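Local structure of Exo-poly-alpha-D-galacturonosidase (Thermotoga maritima, 3JUR) at residues Leu76-Glu81 against Leu120-Val125; Gln194-Arg199 against Pro218-Asn223; Asp25-Leu30 against Arg61-Glu66; Val224-Ile229 against Lys247-Glu252. The protein probably hydrolyses glycosidic bonds of polygalacturonate, the pectin backbone, as a family 28 glycoside hydrolase with a beta-helix fold. All blocks are in the same frame, centred on the assembly; numbering follows the deposited sequence.

Contact 1 (Leu76-Glu81 against Leu120-Val125)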
# COMPACT_ATOMS: atom_id res chain seq x y z
N LEU D 76 9.56 -18.51 -53.08
CA LEU D 76 10.99 -18.61 -52.80
C LEU D 76 11.47 -20.05 -52.97
O LEU D 76 10.67 -20.99 -52.97
CB LEU D 76 11.30 -18.08 -51.40
CG LEU D 76 11.00 -16.60 -51.15
CD1 LEU D 76 10.98 -16.28 -49.66
CD2 LEU D 76 11.98 -15.69 -51.89
N LYS D 77 12.77 -20.22 -53.15
CA LYS D 77 13.39 -21.54 -53.17
C LYS D 77 14.54 -21.53 -52.16
O LYS D 77 14.87 -20.47 -51.62
CB LYS D 77 13.87 -21.91 -54.58
CG LYS D 77 12.75 -21.98 -55.61
CD LYS D 77 13.24 -22.41 -56.98
CE LYS D 77 12.14 -22.27 -58.01
NZ LYS D 77 12.46 -23.01 -59.26
N SER D 78 15.12 -22.69 -51.89
CA SER D 78 16.26 -22.81 -50.98
C SER D 78 17.43 -21.91 -51.37
O SER D 78 17.71 -21.72 -52.56
CB SER D 78 16.73 -24.26 -50.91
OG SER D 78 15.86 -25.04 -50.12
N ASN D 79 18.10 -21.35 -50.36
CA ASN D 79 19.31 -20.53 -50.54
C ASN D 79 19.07 -19.16 -51.18
O ASN D 79 19.99 -18.56 -51.76
CB ASN D 79 20.40 -21.30 -51.31
CG ASN D 79 20.77 -22.60 -50.63
OD1 ASN D 79 21.13 -22.63 -49.45
ND2 ASN D 79 20.68 -23.69 -51.38
N ILE D 80 17.84 -18.67 -51.05
CA ILE D 80 17.43 -17.39 -51.63
C ILE D 80 17.18 -16.33 -50.56
O ILE D 80 16.44 -16.57 -49.58
CB ILE D 80 16.17 -17.55 -52.53
CG1 ILE D 80 16.43 -18.52 -53.70
CG2 ILE D 80 15.67 -16.19 -53.05
CD1 ILE D 80 17.54 -18.12 -54.67
N GLU D 81 17.80 -15.17 -50.74
CA GLU D 81 17.51 -13.99 -49.94
C GLU D 81 16.76 -12.96 -50.79
O GLU D 81 17.27 -12.51 -51.82
CB GLU D 81 18.80 -13.38 -49.38
CG GLU D 81 18.60 -12.12 -48.51
CD GLU D 81 19.92 -11.46 -48.14
OE1 GLU D 81 20.88 -12.18 -47.79
OE2 GLU D 81 20.00 -10.21 -48.19
N LEU D 120 8.10 -23.67 -49.39
CA LEU D 120 7.71 -25.00 -48.92
C LEU D 120 8.91 -25.94 -48.97
O LEU D 120 9.54 -26.07 -50.01
CB LEU D 120 6.56 -25.56 -49.76
CG LEU D 120 6.21 -27.05 -49.59
CD1 LEU D 120 5.59 -27.32 -48.22
CD2 LEU D 120 5.29 -27.52 -50.71
N ASP D 121 9.20 -26.59 -47.84
CA ASP D 121 10.29 -27.57 -47.74
C ASP D 121 11.66 -27.00 -48.13
O ASP D 121 12.51 -27.70 -48.68
CB ASP D 121 9.97 -28.83 -48.58
CG ASP D 121 8.87 -29.69 -47.97
OD1 ASP D 121 8.85 -29.86 -46.73
OD2 ASP D 121 8.03 -30.20 -48.74
N CYS D 122 11.85 -25.72 -47.85
CA CYS D 122 13.06 -25.00 -48.24
C CYS D 122 14.04 -24.87 -47.07
O CYS D 122 13.66 -24.99 -45.90
CB CYS D 122 12.72 -23.61 -48.78
SG CYS D 122 11.88 -23.62 -50.38
N GLU D 123 15.28 -24.57 -47.42
CA GLU D 123 16.36 -24.42 -46.45
C GLU D 123 17.13 -23.15 -46.78
O GLU D 123 17.33 -22.83 -47.96
CB GLU D 123 17.27 -25.64 -46.56
CG GLU D 123 18.35 -25.77 -45.52
CD GLU D 123 19.18 -27.03 -45.72
OE1 GLU D 123 19.53 -27.33 -46.89
OE2 GLU D 123 19.46 -27.71 -44.72
N ASN D 124 17.56 -22.42 -45.75
CA ASN D 124 18.37 -21.20 -45.90
C ASN D 124 17.67 -20.13 -46.74
O ASN D 124 18.09 -19.83 -47.86
CB ASN D 124 19.77 -21.51 -46.47
CG ASN D 124 20.45 -22.67 -45.78
OD1 ASN D 124 20.41 -22.79 -44.55
ND2 ASN D 124 21.07 -23.54 -46.57
N VAL D 125 16.59 -19.59 -46.20
CA VAL D 125 15.77 -18.62 -46.92
C VAL D 125 15.65 -17.35 -46.07
O VAL D 125 15.43 -17.43 -44.87
CB VAL D 125 14.38 -19.21 -47.28
CG1 VAL D 125 13.50 -18.16 -47.93
CG2 VAL D 125 14.54 -20.40 -48.24
O HOH W 1 8.50 -23.10 -52.10
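Asn79 and Asn124 both hold CG anti to their own carbonyl carbon (chi1 -57° and -47°), so the side chains lie side by side and point the same way, their amide planes 33° apart. Asn124 ND2 gives an N-H to Asn79 OD1 at 3.0 Å, in the carbonyl plane of the acceptor, while OD1 of Asn124 is held by Asn200. Ser78 has the same kind of rotamer, which swings OG to the backbone of the facing corner, where it accepts from Glu123 N at 2.8 Å. The return bond, Asn79 N to Glu123 O at 2.9 Å, meets the carbonyl nearly along its axis. Residues Lys77-Ile80 form a type II turn. Cys122 SG lies against it, 3.8 Å from Lys77 CA. On the inner side the branches of Val125 divide: CG1 packs on Leu76 CD1 at 3.6 Å, and CG2 rests 3.4 Å from Lys77 O. One water bridges Leu76 O and Leu120 N. Two corners of successive beta-helix coils are thus stacked, with strands 80-84 and 125-128 leaving them in parallel. Helix 44-57 touches Lys77 and Ile80, and strand 193-196 of the following coil receives Leu120 and Val125 through Tyr196 and Phe195.

Contact 2 (Gln194-Arg199 against Pro218-Asn223)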
# COMPACT_ATOMS: atom_id res chain seq x y z
N GLN D 194 4.59 -16.99 -45.53
CA GLN D 194 4.51 -18.34 -44.96
C GLN D 194 5.71 -19.19 -45.37
O GLN D 194 6.01 -19.33 -46.55
CB GLN D 194 3.19 -19.03 -45.34
CG GLN D 194 2.92 -20.34 -44.56
CD GLN D 194 1.55 -20.94 -44.86
OE1 GLN D 194 1.34 -21.56 -45.91
NE2 GLN D 194 0.62 -20.76 -43.93
N PHE D 195 6.40 -19.71 -44.36
CA PHE D 195 7.44 -20.71 -44.53
C PHE D 195 6.86 -22.02 -44.03
O PHE D 195 6.51 -22.14 -42.85
CB PHE D 195 8.69 -20.34 -43.71
CG PHE D 195 9.26 -19.00 -44.06
CD1 PHE D 195 10.18 -18.87 -45.11
CD2 PHE D 195 8.90 -17.85 -43.35
CE1 PHE D 195 10.71 -17.63 -45.45
CE2 PHE D 195 9.43 -16.60 -43.68
CZ PHE D 195 10.33 -16.49 -44.74
N TYR D 196 6.75 -23.00 -44.92
CA TYR D 196 6.14 -24.29 -44.58
C TYR D 196 7.19 -25.40 -44.58
O TYR D 196 7.79 -25.70 -45.62
CB TYR D 196 5.00 -24.62 -45.54
CG TYR D 196 3.84 -25.32 -44.87
CD1 TYR D 196 2.71 -24.60 -44.48
CD2 TYR D 196 3.89 -26.68 -44.60
CE1 TYR D 196 1.64 -25.24 -43.84
CE2 TYR D 196 2.84 -27.33 -43.98
CZ TYR D 196 1.71 -26.61 -43.60
OH TYR D 196 0.68 -27.26 -42.97
N ARG D 197 7.40 -25.99 -43.40
CA ARG D 197 8.40 -27.05 -43.18
C ARG D 197 9.80 -26.62 -43.64
O ARG D 197 10.46 -27.32 -44.42
CB ARG D 197 7.98 -28.37 -43.85
CG ARG D 197 6.61 -28.91 -43.43
CD ARG D 197 6.43 -30.36 -43.90
NE ARG D 197 6.46 -30.48 -45.36
CZ ARG D 197 5.50 -31.02 -46.10
NH1 ARG D 197 4.40 -31.51 -45.54
NH2 ARG D 197 5.63 -31.09 -47.42
N CYS D 198 10.24 -25.46 -43.17
CA CYS D 198 11.52 -24.90 -43.58
C CYS D 198 12.54 -24.92 -42.45
O CYS D 198 12.18 -24.96 -41.28
CB CYS D 198 11.35 -23.47 -44.10
SG CYS D 198 10.35 -23.35 -45.58
N ARG D 199 13.82 -24.89 -42.83
CA ARG D 199 14.94 -24.80 -41.90
C ARG D 199 15.77 -23.57 -42.23
O ARG D 199 15.99 -23.27 -43.40
CB ARG D 199 15.82 -26.05 -42.03
CG ARG D 199 15.73 -27.02 -40.86
CD ARG D 199 16.55 -28.29 -41.11
NE ARG D 199 17.94 -28.02 -41.48
CZ ARG D 199 18.89 -28.94 -41.61
NH1 ARG D 199 18.63 -30.22 -41.38
NH2 ARG D 199 20.13 -28.58 -41.95
N PRO D 218 5.39 -18.88 -39.91
CA PRO D 218 6.23 -20.06 -40.06
C PRO D 218 5.52 -21.28 -39.50
O PRO D 218 4.95 -21.22 -38.40
CB PRO D 218 7.49 -19.73 -39.25
CG PRO D 218 7.08 -18.68 -38.28
CD PRO D 218 5.81 -18.04 -38.76
N VAL D 219 5.56 -22.38 -40.25
CA VAL D 219 4.85 -23.60 -39.88
C VAL D 219 5.81 -24.78 -39.96
O VAL D 219 6.51 -24.94 -40.96
CB VAL D 219 3.64 -23.88 -40.82
CG1 VAL D 219 2.86 -25.12 -40.37
CG2 VAL D 219 2.71 -22.67 -40.89
N LEU D 220 5.84 -25.58 -38.91
CA LEU D 220 6.64 -26.81 -38.85
C LEU D 220 8.09 -26.54 -39.24
O LEU D 220 8.75 -27.36 -39.88
CB LEU D 220 6.01 -27.91 -39.71
CG LEU D 220 4.67 -28.48 -39.22
CD1 LEU D 220 3.96 -29.21 -40.35
CD2 LEU D 220 4.89 -29.40 -38.02
N SER D 221 8.56 -25.37 -38.82
CA SER D 221 9.87 -24.86 -39.20
C SER D 221 10.81 -24.83 -38.01
O SER D 221 10.38 -24.76 -36.85
CB SER D 221 9.73 -23.47 -39.82
OG SER D 221 9.10 -23.56 -41.09
N GLU D 222 12.10 -24.85 -38.31
CA GLU D 222 13.13 -24.88 -37.29
C GLU D 222 14.26 -23.90 -37.61
O GLU D 222 14.65 -23.74 -38.77
CB GLU D 222 13.68 -26.30 -37.17
CG GLU D 222 14.43 -26.57 -35.89
CD GLU D 222 14.69 -28.05 -35.67
OE1 GLU D 222 13.74 -28.85 -35.84
OE2 GLU D 222 15.84 -28.40 -35.33
N ASN D 223 14.77 -23.25 -36.56
CA ASN D 223 15.78 -22.20 -36.68
C ASN D 223 15.27 -21.00 -37.48
O ASN D 223 15.66 -20.76 -38.63
CB ASN D 223 17.10 -22.74 -37.25
CG ASN D 223 18.17 -21.68 -37.35
OD1 ASN D 223 18.09 -20.63 -36.71
ND2 ASN D 223 19.19 -21.94 -38.17
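Neighbouring coils of the right-handed parallel beta-helix characteristic of family 28 meet here, where strands 193-196 and 216-219 run into corners of matching shape. Backbone bonds set the register: Val219 N donates to Phe195 O at 2.8 Å, nearly along the C=O axis, Arg197 N donates to Val219 O, and past the bend Glu222 N donates to Cys198 O. At the bend itself a side chain takes over. Ser221 OG, anti to its carbonyl carbon (chi1 -69°), accepts from Cys198 N at 3.0 Å and donates its O-H to Val219 O at 2.9 Å, so this buried hydroxyl is gripped by two bonds. An alanine here would lose both, and would probably leave Cys198 N poorly satisfied and the corner less firmly held. Apolar packing is centred on Tyr196, whose ring lies alongside Val219 with CG1 over one face, a CH-pi contact 4.0 Å from the centroid. The phenol oxygen is hydrogen-bonded to Glu109 and Arg104. Farther on, Arg197 and Leu220 lie side by side, pointing the same way, the aliphatic part of the arginine touching at CG to Leu220 CB, 3.9 Å. The charged ends turn to the preceding coil, Arg197 to Asp121 and Arg199 to Glu123. Val219 O thus has two donors: Arg197 N lies in the carbonyl plane, whereas Ser221 OG sits 61° above it.

Contact 3 (Asp25-Leu30 against Arg61-Glu66)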
# COMPACT_ATOMS: atom_id res chain seq x y z
N ASP D 25 27.34 -15.88 -51.82
CA ASP D 25 27.78 -14.55 -52.22
C ASP D 25 27.58 -14.37 -53.72
O ASP D 25 28.46 -14.70 -54.52
CB ASP D 25 29.25 -14.32 -51.81
CG ASP D 25 29.63 -12.84 -51.79
OD1 ASP D 25 28.81 -12.01 -51.34
OD2 ASP D 25 30.75 -12.50 -52.21
N ARG D 26 26.41 -13.85 -54.08
CA ARG D 26 25.95 -13.81 -55.46
C ARG D 26 24.64 -13.01 -55.44
O ARG D 26 23.81 -13.22 -54.56
CB ARG D 26 25.69 -15.24 -55.95
CG ARG D 26 25.68 -15.43 -57.45
CD ARG D 26 25.29 -16.86 -57.81
NE ARG D 26 26.37 -17.83 -57.58
CZ ARG D 26 26.32 -18.84 -56.71
NH1 ARG D 26 25.24 -19.06 -55.97
NH2 ARG D 26 27.36 -19.65 -56.58
N GLU D 27 24.48 -12.09 -56.39
CA GLU D 27 23.27 -11.26 -56.45
C GLU D 27 22.83 -10.88 -57.86
O GLU D 27 23.65 -10.65 -58.75
CB GLU D 27 23.42 -10.00 -55.59
CG GLU D 27 24.48 -9.02 -56.08
CD GLU D 27 24.62 -7.79 -55.18
OE1 GLU D 27 24.90 -6.70 -55.72
OE2 GLU D 27 24.45 -7.91 -53.95
N VAL D 28 21.51 -10.82 -58.06
CA VAL D 28 20.95 -10.29 -59.30
C VAL D 28 19.90 -9.22 -58.96
O VAL D 28 19.32 -9.23 -57.87
CB VAL D 28 20.35 -11.40 -60.20
CG1 VAL D 28 20.41 -10.97 -61.66
CG2 VAL D 28 21.11 -12.71 -60.06
N ASN D 29 19.70 -8.28 -59.88
CA ASN D 29 18.76 -7.18 -59.71
C ASN D 29 17.47 -7.43 -60.48
O ASN D 29 17.50 -7.83 -61.65
CB ASN D 29 19.41 -5.87 -60.17
CG ASN D 29 18.68 -4.63 -59.67
OD1 ASN D 29 17.48 -4.46 -59.92
ND2 ASN D 29 19.40 -3.75 -58.99
N LEU D 30 16.33 -7.17 -59.83
CA LEU D 30 15.01 -7.42 -60.41
C LEU D 30 14.74 -6.66 -61.72
O LEU D 30 13.99 -7.13 -62.57
CB LEU D 30 13.90 -7.12 -59.39
CG LEU D 30 12.50 -7.58 -59.79
CD1 LEU D 30 12.38 -9.10 -59.75
CD2 LEU D 30 11.43 -6.94 -58.92
N ARG D 61 21.26 -13.51 -53.55
CA ARG D 61 20.40 -12.38 -53.19
C ARG D 61 19.66 -11.81 -54.40
O ARG D 61 20.26 -11.57 -55.45
CB ARG D 61 21.22 -11.27 -52.50
CG ARG D 61 22.07 -11.74 -51.30
CD ARG D 61 22.83 -10.59 -50.59
NE ARG D 61 23.79 -9.91 -51.46
CZ ARG D 61 25.07 -10.24 -51.60
NH1 ARG D 61 25.60 -11.26 -50.94
NH2 ARG D 61 25.84 -9.54 -52.42
N LEU D 62 18.35 -11.61 -54.24
CA LEU D 62 17.54 -10.92 -55.24
C LEU D 62 17.29 -9.50 -54.74
O LEU D 62 16.61 -9.30 -53.73
CB LEU D 62 16.21 -11.67 -55.49
CG LEU D 62 15.08 -11.01 -56.30
CD1 LEU D 62 15.56 -10.44 -57.63
CD2 LEU D 62 13.92 -11.97 -56.53
N ILE D 63 17.83 -8.52 -55.45
CA ILE D 63 17.70 -7.12 -55.05
C ILE D 63 16.47 -6.48 -55.69
O ILE D 63 16.34 -6.43 -56.91
CB ILE D 63 18.99 -6.31 -55.36
CG1 ILE D 63 20.15 -6.81 -54.48
CG2 ILE D 63 18.77 -4.81 -55.14
CD1 ILE D 63 21.53 -6.47 -55.02
N VAL D 64 15.56 -6.03 -54.83
CA VAL D 64 14.39 -5.25 -55.24
C VAL D 64 14.67 -3.79 -54.87
O VAL D 64 14.58 -3.42 -53.69
CB VAL D 64 13.09 -5.73 -54.52
CG1 VAL D 64 11.88 -4.95 -55.02
CG2 VAL D 64 12.89 -7.23 -54.70
N PRO D 65 15.01 -2.95 -55.86
CA PRO D 65 15.41 -1.57 -55.59
C PRO D 65 14.22 -0.64 -55.32
O PRO D 65 13.08 -1.10 -55.22
CB PRO D 65 16.14 -1.16 -56.88
CG PRO D 65 15.52 -1.98 -57.95
CD PRO D 65 15.02 -3.26 -57.31
N GLU D 66 14.52 0.66 -55.18
CA GLU D 66 13.50 1.71 -55.05
C GLU D 66 12.40 1.56 -56.10
O GLU D 66 12.65 1.16 -57.24
CB GLU D 66 14.18 3.09 -55.18
CG GLU D 66 13.26 4.30 -55.40
CD GLU D 66 13.93 5.42 -56.20
OE1 GLU D 66 14.53 5.14 -57.26
OE2 GLU D 66 13.84 6.60 -55.78
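A parallel strand pair at the N-terminal end of the beta-helix, strands 27-29 and 60-64, belongs to a beta-alpha-beta unit whose connection is helix 44-57. A ladder of backbone bonds joins them: Arg61 N to Arg26 O, Val28 N to Arg61 O, Ile63 N to Val28 O at 2.9 Å and almost straight, and Leu30 N to Ile63 O. The short strand axes cross at -27°. On the face carrying Glu27 and Arg61 a salt-bridge network forms. Glu27 CG takes the crowded position between backbone N and carbonyl carbon (chi1 66°), and the extended chain then crosses the arginine obliquely. Arg61 bends at chi3 and offers the edge of its guanidinium: NH2 lies 2.6 Å from Glu27 OE2, which is met from above the carboxylate plane, and NH1 makes a weak, 3.3 Å bond to Asp25 OD1. Ile63 CD1 packs beneath the same carboxylate, 3.4 Å from Glu27 CD. The Leu62 face is apolar, Leu30 CD1 touching Leu62 CD1 at 4.0 Å, and is covered by helix 44-57 through Leu54, Phe47 and Ala50. An alanine in place of Arg61 would remove both salt bridges and would probably leave Asp25 and Glu27 without the cation they share. With one cation between two acids, both carboxylates are likely to stay ionised, Glu27 strongly bridged and Asp25 only loosely tied.

Contact 4 (Val224-Ile229 against Lys247-Glu252)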
# COMPACT_ATOMS: atom_id res chain seq x y z
N VAL D 224 14.38 -20.24 -36.84
CA VAL D 224 13.75 -19.08 -37.47
C VAL D 224 14.09 -17.81 -36.67
O VAL D 224 13.94 -17.77 -35.44
CB VAL D 224 12.21 -19.28 -37.58
CG1 VAL D 224 11.55 -18.11 -38.31
CG2 VAL D 224 11.87 -20.61 -38.26
N ILE D 225 14.57 -16.79 -37.38
CA ILE D 225 14.87 -15.48 -36.78
C ILE D 225 14.01 -14.40 -37.45
O ILE D 225 14.01 -14.25 -38.67
CB ILE D 225 16.37 -15.11 -36.91
CG1 ILE D 225 17.25 -16.10 -36.15
CG2 ILE D 225 16.63 -13.69 -36.42
CD1 ILE D 225 18.74 -16.06 -36.56
N ILE D 226 13.25 -13.67 -36.64
CA ILE D 226 12.52 -12.50 -37.12
C ILE D 226 12.95 -11.34 -36.25
O ILE D 226 12.77 -11.34 -35.02
CB ILE D 226 11.00 -12.71 -37.09
CG1 ILE D 226 10.62 -13.92 -37.95
CG2 ILE D 226 10.27 -11.47 -37.61
CD1 ILE D 226 9.35 -14.61 -37.51
N ARG D 227 13.55 -10.34 -36.88
CA ARG D 227 14.25 -9.31 -36.15
C ARG D 227 14.16 -7.98 -36.88
O ARG D 227 14.23 -7.94 -38.11
CB ARG D 227 15.69 -9.77 -35.89
CG ARG D 227 16.80 -8.85 -36.30
CD ARG D 227 17.76 -9.54 -37.27
NE ARG D 227 18.63 -10.54 -36.65
CZ ARG D 227 19.72 -11.06 -37.21
NH1 ARG D 227 20.12 -10.69 -38.42
NH2 ARG D 227 20.43 -11.96 -36.55
N ASN D 228 13.99 -6.90 -36.12
CA ASN D 228 13.93 -5.53 -36.65
C ASN D 228 12.94 -5.31 -37.80
O ASN D 228 13.21 -4.54 -38.72
CB ASN D 228 15.33 -5.01 -37.00
CG ASN D 228 16.24 -4.92 -35.78
OD1 ASN D 228 17.05 -5.82 -35.53
ND2 ASN D 228 16.09 -3.85 -35.00
N ILE D 229 11.79 -5.97 -37.73
CA ILE D 229 10.71 -5.73 -38.68
C ILE D 229 9.60 -4.88 -38.05
O ILE D 229 9.52 -4.75 -36.82
CB ILE D 229 10.10 -7.05 -39.23
CG1 ILE D 229 9.35 -7.81 -38.13
CG2 ILE D 229 11.16 -7.92 -39.89
CD1 ILE D 229 8.15 -8.54 -38.63
N LYS D 247 10.18 -24.87 -33.82
CA LYS D 247 11.16 -25.19 -32.79
C LYS D 247 12.41 -24.32 -32.98
O LYS D 247 12.93 -24.22 -34.09
CB LYS D 247 11.54 -26.68 -32.86
CG LYS D 247 12.35 -27.17 -31.67
CD LYS D 247 12.64 -28.67 -31.75
CE LYS D 247 13.52 -29.12 -30.58
NZ LYS D 247 13.72 -30.60 -30.53
N TYR D 248 12.89 -23.72 -31.89
CA TYR D 248 14.06 -22.82 -31.90
C TYR D 248 13.81 -21.60 -32.77
O TYR D 248 14.18 -21.56 -33.96
CB TYR D 248 15.35 -23.54 -32.33
CG TYR D 248 15.73 -24.71 -31.47
CD1 TYR D 248 15.97 -24.54 -30.11
CD2 TYR D 248 15.89 -25.98 -32.02
CE1 TYR D 248 16.34 -25.62 -29.31
CE2 TYR D 248 16.26 -27.07 -31.23
CZ TYR D 248 16.47 -26.88 -29.87
OH TYR D 248 16.83 -27.94 -29.07
N MET D 249 13.18 -20.60 -32.17
CA MET D 249 12.84 -19.38 -32.86
C MET D 249 13.15 -18.18 -31.99
O MET D 249 12.95 -18.22 -30.76
CB MET D 249 11.36 -19.39 -33.25
CG MET D 249 10.89 -18.16 -34.01
SD MET D 249 9.29 -18.47 -34.78
CE MET D 249 8.83 -16.82 -35.27
N LEU D 250 13.65 -17.13 -32.63
CA LEU D 250 13.90 -15.85 -31.97
C LEU D 250 13.11 -14.75 -32.66
O LEU D 250 13.13 -14.63 -33.88
CB LEU D 250 15.40 -15.53 -31.99
CG LEU D 250 15.85 -14.13 -31.55
CD1 LEU D 250 15.50 -13.86 -30.07
CD2 LEU D 250 17.34 -13.95 -31.81
N ILE D 251 12.40 -13.97 -31.86
CA ILE D 251 11.69 -12.78 -32.32
C ILE D 251 12.19 -11.64 -31.44
O ILE D 251 11.94 -11.64 -30.23
CB ILE D 251 10.15 -12.90 -32.17
CG1 ILE D 251 9.61 -14.11 -32.94
CG2 ILE D 251 9.47 -11.60 -32.63
CD1 ILE D 251 8.18 -14.55 -32.54
N GLU D 252 12.90 -10.69 -32.04
CA GLU D 252 13.54 -9.63 -31.27
C GLU D 252 13.54 -8.30 -32.01
O GLU D 252 13.56 -8.26 -33.24
CB GLU D 252 14.96 -10.04 -30.85
CG GLU D 252 15.99 -10.14 -31.98
CD GLU D 252 17.42 -10.33 -31.47
OE1 GLU D 252 17.61 -10.49 -30.24
OE2 GLU D 252 18.36 -10.30 -32.30
O HOH W 2 19.37 -12.20 -34.23
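Strands 224-227 and 249-252 are consecutive rungs of one parallel sheet of the beta-helix, their short axes 4.8 Å apart and only 2° from parallel. Five backbone bonds alternate along the pair, from Val224 N to Tyr248 O at the corner, through Leu250 N to Val224 O, Ile226 N to Leu250 O and Glu252 N to Ile226 O, to Asn228 N and Glu252 O at the other end. The middle one, Ile226 N to Leu250 O, is the straightest, 2.9 Å long with an angle of 173° at the hydrogen. The register sets Ile225 level with Leu250 and Ile226 level with Ile251. Apolar packing occupies the face of Val224, Ile226, Met249 and Ile251. Met249, with CG anti to the backbone N and an extended chain, lays CG 4.0 Å from Val224 CB; Pro218 beside Met249, and Ile241 and Ile216 beside Ile226, continue this interior. On the other face Ile225 and Leu250 are buried as well, against Val18 and Leu202 for the first and Leu284 for the second. Polar contacts gather where Arg227 and Glu252 stand level. Their aliphatic parts touch, Arg227 CB to Glu252 CG at 3.9 Å, but the charged ends stay beyond salt-bridge range and serve other partners, Arg227 pairing with Glu204 and Glu20, and Glu252 with Arg286. A water joins them instead, accepting from Arg227 NH2 at 2.6 Å in the guanidinium plane and donating to Glu252 OE2 at 2.9 Å.

Along the chain the order is contact 3, contact 1, contact 2, contact 4, each closing before the next opens, as expected of coils wound in succession. Contacts 3 and 1 have centres about 15 Å apart and join at a probable hydrogen bond between Glu81 O and Leu62 N, through neighbouring strands 60-64 and 80-84. Contacts 1 and 2, about 10 Å apart, share the stacked corners, with a probable hydrogen bond from Asp121 N to Tyr196 O. Contact 2 passes to contact 4, about 12 Å away, via another probable one between Ser221 O and Lys247 N. Contacts 3 and 2, about 24 Å apart, do not touch. Together they trace continuous parallel stacking from the N-terminal end into the helix's middle.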